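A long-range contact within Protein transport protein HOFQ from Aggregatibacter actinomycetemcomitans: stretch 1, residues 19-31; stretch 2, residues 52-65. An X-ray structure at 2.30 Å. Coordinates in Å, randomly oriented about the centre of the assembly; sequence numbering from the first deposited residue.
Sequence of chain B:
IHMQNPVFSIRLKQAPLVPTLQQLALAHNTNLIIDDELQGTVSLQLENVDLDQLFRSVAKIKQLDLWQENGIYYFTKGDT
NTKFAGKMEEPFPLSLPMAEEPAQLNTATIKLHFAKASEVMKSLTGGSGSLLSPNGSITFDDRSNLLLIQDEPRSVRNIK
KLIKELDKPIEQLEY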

# COMPACT_ATOMS: atom_id res chain seq x y z
N PRO B 19 -9.00 -3.49 11.41
CA PRO B 19 -10.15 -4.39 11.20
C PRO B 19 -10.14 -5.13 9.85
O PRO B 19 -10.38 -6.34 9.81
CB PRO B 19 -11.36 -3.45 11.28
CG PRO B 19 -10.83 -2.15 11.83
CD PRO B 19 -9.42 -2.08 11.38
N THR B 20 -9.85 -4.39 8.78
CA THR B 20 -9.78 -4.93 7.42
C THR B 20 -8.71 -6.02 7.28
O THR B 20 -8.90 -7.00 6.56
CB THR B 20 -9.50 -3.79 6.41
OG1 THR B 20 -10.57 -2.84 6.47
CG2 THR B 20 -9.38 -4.33 4.98
N LEU B 21 -7.59 -5.83 7.97
CA LEU B 21 -6.49 -6.79 7.96
C LEU B 21 -6.86 -8.12 8.61
O LEU B 21 -6.50 -9.19 8.11
CB LEU B 21 -5.24 -6.21 8.63
CG LEU B 21 -4.35 -5.25 7.83
CD1 LEU B 21 -3.29 -4.64 8.73
CD2 LEU B 21 -3.71 -5.93 6.62
N GLN B 22 -7.58 -8.06 9.73
CA GLN B 22 -8.01 -9.26 10.46
C GLN B 22 -9.11 -10.00 9.71
O GLN B 22 -9.15 -11.23 9.71
CB GLN B 22 -8.46 -8.90 11.88
CG GLN B 22 -7.31 -8.60 12.84
CD GLN B 22 -7.75 -7.81 14.06
OE1 GLN B 22 -8.58 -6.91 13.98
NE2 GLN B 22 -7.17 -8.15 15.21
N GLN B 23 -10.00 -9.24 9.07
CA GLN B 23 -11.06 -9.79 8.24
C GLN B 23 -10.51 -10.59 7.06
O GLN B 23 -10.93 -11.72 6.82
CB GLN B 23 -12.00 -8.68 7.76
CG GLN B 23 -12.92 -8.11 8.83
CD GLN B 23 -14.19 -8.92 9.03
OE1 GLN B 23 -14.17 -10.15 9.10
NE2 GLN B 23 -15.32 -8.22 9.13
N LEU B 24 -9.57 -10.00 6.32
CA LEU B 24 -8.97 -10.67 5.15
C LEU B 24 -7.94 -11.74 5.54
O LEU B 24 -7.48 -12.50 4.68
CB LEU B 24 -8.37 -9.66 4.16
CG LEU B 24 -9.27 -9.25 2.98
CD1 LEU B 24 -8.75 -7.98 2.30
CD2 LEU B 24 -9.43 -10.38 1.95
N ALA B 25 -7.59 -11.78 6.82
CA ALA B 25 -6.75 -12.86 7.36
C ALA B 25 -7.62 -14.06 7.71
O ALA B 25 -7.27 -15.20 7.38
CB ALA B 25 -5.98 -12.38 8.58
N LEU B 26 -8.76 -13.81 8.35
CA LEU B 26 -9.69 -14.87 8.73
C LEU B 26 -10.24 -15.61 7.52
O LEU B 26 -10.43 -16.83 7.57
CB LEU B 26 -10.84 -14.31 9.58
CG LEU B 26 -10.57 -14.01 11.06
CD1 LEU B 26 -11.75 -13.27 11.67
CD2 LEU B 26 -10.25 -15.28 11.85
N ALA B 27 -10.48 -14.88 6.42
CA ALA B 27 -11.08 -15.44 5.21
C ALA B 27 -10.23 -16.51 4.53
O ALA B 27 -10.76 -17.40 3.86
CB ALA B 27 -11.42 -14.32 4.22
N HIS B 28 -8.91 -16.42 4.69
CA HIS B 28 -8.01 -17.44 4.15
C HIS B 28 -7.50 -18.38 5.25
O HIS B 28 -6.57 -19.16 5.02
CB HIS B 28 -6.84 -16.81 3.39
CG HIS B 28 -7.27 -15.89 2.28
ND1 HIS B 28 -7.28 -14.52 2.42
CD2 HIS B 28 -7.71 -16.14 1.03
CE1 HIS B 28 -7.70 -13.97 1.30
NE2 HIS B 28 -7.97 -14.93 0.43
N ASN B 29 -8.12 -18.31 6.43
CA ASN B 29 -7.70 -19.09 7.59
C ASN B 29 -6.25 -18.77 7.97
O ASN B 29 -5.46 -19.66 8.30
CB ASN B 29 -7.90 -20.59 7.31
CG ASN B 29 -8.11 -21.40 8.58
OD1 ASN B 29 -8.60 -20.90 9.59
ND2 ASN B 29 -7.76 -22.68 8.51
N THR B 30 -5.92 -17.49 7.90
CA THR B 30 -4.58 -17.01 8.17
C THR B 30 -4.56 -16.32 9.53
O THR B 30 -5.37 -15.44 9.80
CB THR B 30 -4.11 -16.02 7.07
OG1 THR B 30 -3.95 -16.73 5.84
CG2 THR B 30 -2.80 -15.35 7.44
N ASN B 31 -3.65 -16.75 10.40
CA ASN B 31 -3.42 -16.05 11.66
C ASN B 31 -2.64 -14.75 11.42
O ASN B 31 -1.71 -14.72 10.61
CB ASN B 31 -2.70 -16.95 12.66
CG ASN B 31 -2.65 -16.35 14.06
OD1 ASN B 31 -3.51 -15.56 14.44
ND2 ASN B 31 -1.63 -16.73 14.82
N ASP B 52 0.24 -21.91 -0.21
CA ASP B 52 -0.45 -21.18 -1.28
C ASP B 52 -1.47 -20.20 -0.70
O ASP B 52 -1.69 -19.12 -1.25
CB ASP B 52 -1.13 -22.15 -2.27
CG ASP B 52 -2.24 -22.98 -1.62
OD1 ASP B 52 -2.20 -23.22 -0.39
OD2 ASP B 52 -3.17 -23.40 -2.35
N GLN B 53 -2.08 -20.59 0.41
CA GLN B 53 -3.06 -19.77 1.09
C GLN B 53 -2.38 -18.59 1.79
O GLN B 53 -2.94 -17.49 1.83
CB GLN B 53 -3.87 -20.62 2.08
CG GLN B 53 -5.31 -20.17 2.27
CD GLN B 53 -6.23 -20.54 1.11
OE1 GLN B 53 -5.80 -21.16 0.14
NE2 GLN B 53 -7.50 -20.18 1.23
N LEU B 54 -1.17 -18.81 2.30
CA LEU B 54 -0.35 -17.73 2.84
C LEU B 54 -0.01 -16.69 1.77
O LEU B 54 -0.17 -15.49 2.00
CB LEU B 54 0.93 -18.28 3.49
CG LEU B 54 1.88 -17.27 4.17
CD1 LEU B 54 1.27 -16.67 5.43
CD2 LEU B 54 3.22 -17.92 4.50
N PHE B 55 0.43 -17.15 0.59
CA PHE B 55 0.76 -16.26 -0.53
C PHE B 55 -0.42 -15.39 -0.94
O PHE B 55 -0.25 -14.20 -1.24
CB PHE B 55 1.24 -17.05 -1.75
CG PHE B 55 2.65 -17.58 -1.65
CD1 PHE B 55 3.64 -16.86 -0.97
CD2 PHE B 55 3.00 -18.78 -2.26
CE1 PHE B 55 4.95 -17.35 -0.89
CE2 PHE B 55 4.30 -19.27 -2.18
CZ PHE B 55 5.28 -18.56 -1.50
N ARG B 56 -1.61 -15.99 -0.96
CA ARG B 56 -2.84 -15.28 -1.32
C ARG B 56 -3.18 -14.20 -0.29
O ARG B 56 -3.63 -13.12 -0.66
CB ARG B 56 -4.00 -16.26 -1.52
CG ARG B 56 -4.01 -16.88 -2.91
CD ARG B 56 -4.72 -18.23 -2.94
NE ARG B 56 -6.15 -18.12 -2.66
CZ ARG B 56 -7.06 -18.98 -3.08
NH1 ARG B 56 -6.72 -20.02 -3.83
NH2 ARG B 56 -8.34 -18.79 -2.77
N SER B 57 -2.96 -14.51 0.98
CA SER B 57 -3.13 -13.54 2.06
C SER B 57 -2.19 -12.36 1.86
O SER B 57 -2.59 -11.22 2.03
CB SER B 57 -2.88 -14.18 3.43
OG SER B 57 -3.97 -14.98 3.84
N VAL B 58 -0.95 -12.66 1.49
CA VAL B 58 0.08 -11.64 1.26
C VAL B 58 -0.32 -10.74 0.09
O VAL B 58 -0.33 -9.52 0.22
CB VAL B 58 1.48 -12.28 1.04
CG1 VAL B 58 2.50 -11.25 0.57
CG2 VAL B 58 1.95 -12.94 2.32
N ALA B 59 -0.66 -11.37 -1.03
CA ALA B 59 -1.15 -10.67 -2.22
C ALA B 59 -2.31 -9.74 -1.90
O ALA B 59 -2.32 -8.59 -2.35
CB ALA B 59 -1.54 -11.67 -3.31
N LYS B 60 -3.29 -10.23 -1.14
CA LYS B 60 -4.48 -9.45 -0.79
C LYS B 60 -4.13 -8.22 0.05
O LYS B 60 -4.69 -7.15 -0.17
CB LYS B 60 -5.54 -10.30 -0.08
CG LYS B 60 -6.12 -11.44 -0.91
CD LYS B 60 -7.13 -10.96 -1.95
CE LYS B 60 -7.26 -11.97 -3.09
NZ LYS B 60 -7.52 -13.37 -2.62
N ILE B 61 -3.22 -8.39 1.00
CA ILE B 61 -2.73 -7.28 1.82
C ILE B 61 -1.99 -6.24 0.97
O ILE B 61 -2.15 -5.04 1.18
CB ILE B 61 -1.86 -7.78 3.00
CG1 ILE B 61 -2.72 -8.55 4.00
CG2 ILE B 61 -1.16 -6.61 3.71
CD1 ILE B 61 -1.95 -9.40 4.97
N LYS B 62 -1.20 -6.73 0.01
CA LYS B 62 -0.47 -5.87 -0.92
C LYS B 62 -1.41 -5.08 -1.83
O LYS B 62 -1.11 -3.95 -2.21
CB LYS B 62 0.51 -6.69 -1.76
CG LYS B 62 1.79 -7.08 -1.04
CD LYS B 62 2.70 -7.94 -1.91
CE LYS B 62 4.02 -8.27 -1.23
NZ LYS B 62 5.03 -7.18 -1.35
N GLN B 63 -2.56 -5.67 -2.16
CA GLN B 63 -3.57 -5.05 -3.03
C GLN B 63 -4.39 -3.95 -2.34
O GLN B 63 -5.05 -3.16 -3.01
CB GLN B 63 -4.51 -6.11 -3.60
CG GLN B 63 -3.92 -6.94 -4.73
CD GLN B 63 -4.65 -8.26 -4.94
OE1 GLN B 63 -4.02 -9.32 -5.02
NE2 GLN B 63 -5.97 -8.21 -5.04
N LEU B 64 -4.36 -3.92 -1.00
CA LEU B 64 -5.15 -2.94 -0.24
C LEU B 64 -4.69 -1.52 -0.50
O LEU B 64 -3.50 -1.21 -0.41
CB LEU B 64 -5.06 -3.22 1.27
CG LEU B 64 -5.70 -4.47 1.86
CD1 LEU B 64 -5.37 -4.56 3.35
CD2 LEU B 64 -7.21 -4.52 1.64
N ASP B 65 -5.64 -0.65 -0.82
CA ASP B 65 -5.35 0.78 -0.94
C ASP B 65 -5.26 1.39 0.46
O ASP B 65 -6.23 1.41 1.21
CB ASP B 65 -6.40 1.50 -1.78
CG ASP B 65 -5.87 2.81 -2.38
OD1 ASP B 65 -5.33 3.65 -1.62
OD2 ASP B 65 -6.00 2.99 -3.61

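The two helices run nearly antiparallel, at 152°, and their axes come no closer than 10.1 Å, a gap that side chains of moderate size can fill. At one end the filling is aliphatic. Leu21 sets out sideways from its helix, but its branched tip turns in, placing CD2 3.8 Å from Ile61 CG1 and 3.9 Å from Leu64 CD1. Leu64, just past the end of its helix, points toward the first stretch and lodges between Leu21 and Leu24; its CD2 lies 3.8 Å from Leu24 CD1. The forked end of Leu64 suits this site, since its CD1 meets Leu21 while its CD2 meets Leu24.

At the other end the large bump is His28, which lies beyond the regular helix and has more surface covered than any other residue here. Its ring is held in place by a hydrogen bond from ND1 to Leu24 O (3.0 Å), leaving NE2 to accept a weak one from Lys60 NZ at 3.5 Å. The small side chain of Ser57 leaves room for this bulk: its OG approaches His28 CB to 3.4 Å. The same hydroxyl forms a short hydrogen bond with Thr30, OG to OG1 2.7 Å, pairing two buried polar groups. Gln53 curls its flexible chain inward, bringing CG within 3.2 Å of His28 O.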